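Capsid protein (Bocavirus gorilla/GBoV1/2009, PDB 7LNK) assembles as sixty copies into the T=1 icosahedral capsid of this gorilla parvovirus, which probably encloses its genome. Local coordinates at residues 175-183 / 292-300. Sequence-based numbering, arbitrary orientation.
Sequences AGGTATEKA and KPDGVYINT
Thr-178 turns OG1 in between its own backbone N and carbonyl carbon (chi1 60°), and there the hydroxyl serves both the helix end and Gly-295. Glu-181 runs extended past CG, which carries its carboxylate to the backbone of Tyr-297.

Thr-178 is the N-cap of the helix 179-186. Its OG1 accepts from Glu-181 N at 3.2 Å, a nearly straight capping bond. The same OG1 donates to Gly-295 O at 3.0 Å, and the donor stands 20° off the carbonyl plane. One hydroxyl thus ties the first turn of the helix to the loop. CB of Thr-180 lies over the Gly-295 carbonyl group, 3.6 Å from its O. OG1 of Thr-180 makes a weak hydrogen bond to Asp-294 O. Gly-295 belongs to a type II beta turn from Pro-293 to Val-296, and its CA comes within 3.5 Å of Thr-180 OG1.

Deeper in, Tyr-297 N donates to Glu-181 OE2 at 3.0 Å. It meets this oxygen from above the carboxylate plane, 54° out of it. The side chains of Glu-181 and Val-296 cross at about a right angle, with CG of Glu-181 3.5 Å from Val-296 CG2. Val-296 also touches Leu-167 of the helix 165-168. Near the turn, Asp-294 packs on Pro-344 of a second subunit, so the contact sits beside a capsid interface.

The contact is small and mostly polar. It joins the N-terminal end of helix 179-186 to the loop between strands 287-291 and 306-308, at the surface, about 33 Å from the chain centre. Asp-169 OD1 near Glu-181 OE2 would probably favour proton uptake by one of the two. Tyr-297 N and a weak bond from Asp-171 N to OE1 oppose this, so the net shift is unsettled.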
loop_
_atom_site.group_PDB
_atom_site.type_symbol
_atom_site.label_atom_id
_atom_site.label_comp_id
_atom_site.label_asym_id
_atom_site.label_seq_id
_atom_site.Cartn_x
_atom_site.Cartn_y
_atom_site.Cartn_z
ATOM N N ALA A 175 -127.503 -22.693 0.312
ATOM C CA ALA A 175 -126.864 -23.846 0.925
ATOM C C ALA A 175 -125.359 -23.790 0.719
ATOM O O ALA A 175 -124.874 -23.372 -0.335
ATOM C CB ALA A 175 -127.428 -25.139 0.342
ATOM N N GLY A 176 -124.619 -24.217 1.735
ATOM C CA GLY A 176 -123.176 -24.191 1.674
ATOM C C GLY A 176 -122.552 -22.835 1.886
ATOM O O GLY A 176 -121.335 -22.703 1.729
ATOM N N GLY A 177 -123.339 -21.824 2.236
ATOM C CA GLY A 177 -122.805 -20.503 2.485
ATOM C C GLY A 177 -122.794 -19.639 1.244
ATOM O O GLY A 177 -123.016 -20.089 0.122
ATOM N N THR A 178 -122.528 -18.357 1.460
ATOM C CA THR A 178 -122.457 -17.435 0.344
ATOM C C THR A 178 -121.135 -17.608 -0.392
ATOM O O THR A 178 -120.263 -18.376 0.012
ATOM C CB THR A 178 -122.610 -15.994 0.827
ATOM O OG1 THR A 178 -121.560 -15.684 1.748
ATOM C CG2 THR A 178 -123.934 -15.812 1.526
ATOM N N ALA A 179 -120.981 -16.859 -1.481
ATOM C CA ALA A 179 -119.749 -16.951 -2.250
ATOM C C ALA A 179 -118.602 -16.286 -1.510
ATOM O O ALA A 179 -117.444 -16.694 -1.644
ATOM C CB ALA A 179 -119.941 -16.320 -3.627
ATOM N N THR A 180 -118.907 -15.261 -0.719
ATOM C CA THR A 180 -117.861 -14.553 0.003
ATOM C C THR A 180 -117.415 -15.334 1.228
ATOM O O THR A 180 -116.219 -15.402 1.525
ATOM C CB THR A 180 -118.351 -13.164 0.393
ATOM O OG1 THR A 180 -118.683 -12.437 -0.793
ATOM C CG2 THR A 180 -117.275 -12.411 1.144
ATOM N N GLU A 181 -118.359 -15.938 1.951
ATOM C CA GLU A 181 -117.972 -16.740 3.104
ATOM C C GLU A 181 -117.164 -17.958 2.690
ATOM O O GLU A 181 -116.191 -18.314 3.360
ATOM C CB GLU A 181 -119.194 -17.170 3.907
ATOM C CG GLU A 181 -119.876 -16.051 4.646
ATOM C CD GLU A 181 -121.028 -16.542 5.477
ATOM O OE1 GLU A 181 -121.447 -17.696 5.281
ATOM O OE2 GLU A 181 -121.482 -15.795 6.365
ATOM N N LYS A 182 -117.554 -18.616 1.599
ATOM C CA LYS A 182 -116.779 -19.757 1.131
ATOM C C LYS A 182 -115.383 -19.332 0.709
ATOM O O LYS A 182 -114.413 -20.056 0.945
ATOM C CB LYS A 182 -117.502 -20.457 -0.014
ATOM C CG LYS A 182 -118.732 -21.209 0.424
ATOM C CD LYS A 182 -119.276 -22.071 -0.687
ATOM C CE LYS A 182 -119.788 -21.223 -1.821
ATOM N NZ LYS A 182 -120.432 -22.050 -2.868
ATOM N N ALA A 183 -115.261 -18.156 0.100
ATOM C CA ALA A 183 -113.951 -17.658 -0.294
ATOM C C ALA A 183 -113.090 -17.370 0.924
ATOM O O ALA A 183 -111.860 -17.429 0.858
ATOM C CB ALA A 183 -114.107 -16.405 -1.151
ATOM N N LYS A 292 -116.529 -6.668 8.576
ATOM C CA LYS A 292 -117.739 -7.128 7.901
ATOM C C LYS A 292 -117.577 -6.911 6.408
ATOM O O LYS A 292 -118.087 -5.937 5.843
ATOM C CB LYS A 292 -118.965 -6.404 8.450
ATOM C CG LYS A 292 -120.294 -6.832 7.893
ATOM C CD LYS A 292 -121.393 -6.074 8.606
ATOM C CE LYS A 292 -122.761 -6.437 8.087
ATOM N NZ LYS A 292 -123.817 -5.703 8.831
ATOM N N PRO A 293 -116.842 -7.792 5.734
ATOM C CA PRO A 293 -116.739 -7.700 4.277
ATOM C C PRO A 293 -118.107 -7.810 3.627
ATOM O O PRO A 293 -119.039 -8.387 4.183
ATOM C CB PRO A 293 -115.855 -8.896 3.915
ATOM C CG PRO A 293 -115.065 -9.142 5.133
ATOM C CD PRO A 293 -115.986 -8.859 6.270
ATOM N N ASP A 294 -118.226 -7.241 2.438
ATOM C CA ASP A 294 -119.502 -7.279 1.746
ATOM C C ASP A 294 -119.701 -8.642 1.099
ATOM O O ASP A 294 -118.805 -9.170 0.437
ATOM C CB ASP A 294 -119.567 -6.171 0.701
ATOM C CG ASP A 294 -120.899 -6.115 0.001
ATOM O OD1 ASP A 294 -121.904 -5.804 0.670
ATOM O OD2 ASP A 294 -120.945 -6.375 -1.217
ATOM N N GLY A 295 -120.881 -9.214 1.297
ATOM C CA GLY A 295 -121.200 -10.525 0.794
ATOM C C GLY A 295 -121.253 -11.603 1.852
ATOM O O GLY A 295 -121.723 -12.708 1.570
ATOM N N VAL A 296 -120.768 -11.314 3.056
ATOM C CA VAL A 296 -120.896 -12.252 4.157
ATOM C C VAL A 296 -122.338 -12.239 4.648
ATOM O O VAL A 296 -123.089 -11.286 4.413
ATOM C CB VAL A 296 -119.912 -11.877 5.282
ATOM C CG1 VAL A 296 -120.296 -10.549 5.896
ATOM C CG2 VAL A 296 -119.841 -12.950 6.334
ATOM N N TYR A 297 -122.744 -13.312 5.315
ATOM C CA TYR A 297 -124.051 -13.376 5.948
ATOM C C TYR A 297 -123.866 -13.361 7.457
ATOM O O TYR A 297 -123.154 -14.205 8.007
ATOM C CB TYR A 297 -124.819 -14.622 5.520
ATOM C CG TYR A 297 -126.157 -14.725 6.197
ATOM C CD1 TYR A 297 -127.231 -13.974 5.757
ATOM C CD2 TYR A 297 -126.341 -15.548 7.292
ATOM C CE1 TYR A 297 -128.451 -14.053 6.375
ATOM C CE2 TYR A 297 -127.557 -15.632 7.917
ATOM C CZ TYR A 297 -128.609 -14.883 7.455
ATOM O OH TYR A 297 -129.830 -14.965 8.079
ATOM N N ILE A 298 -124.506 -12.410 8.123
ATOM C CA ILE A 298 -124.406 -12.254 9.566
ATOM C C ILE A 298 -125.797 -12.401 10.155
ATOM O O ILE A 298 -126.672 -11.558 9.928
ATOM C CB ILE A 298 -123.781 -10.908 9.948
ATOM C CG1 ILE A 298 -122.323 -10.872 9.506
ATOM C CG2 ILE A 298 -123.901 -10.672 11.432
ATOM C CD1 ILE A 298 -121.706 -9.534 9.627
ATOM N N ASN A 299 -126.008 -13.480 10.900
ATOM C CA ASN A 299 -127.246 -13.701 11.631
ATOM C C ASN A 299 -127.161 -13.280 13.093
ATOM O O ASN A 299 -128.118 -13.487 13.842
ATOM C CB ASN A 299 -127.679 -15.164 11.497
ATOM C CG ASN A 299 -126.644 -16.139 12.005
ATOM O OD1 ASN A 299 -125.914 -15.863 12.947
ATOM N ND2 ASN A 299 -126.581 -17.301 11.373
ATOM N N THR A 300 -126.043 -12.702 13.519
ATOM C CA THR A 300 -125.832 -12.321 14.908
ATOM C C THR A 300 -125.749 -10.805 15.020
ATOM O O THR A 300 -125.921 -10.073 14.042
ATOM C CB THR A 300 -124.562 -12.966 15.475
ATOM O OG1 THR A 300 -123.431 -12.561 14.699
ATOM C CG2 THR A 300 -124.671 -14.468 15.439
#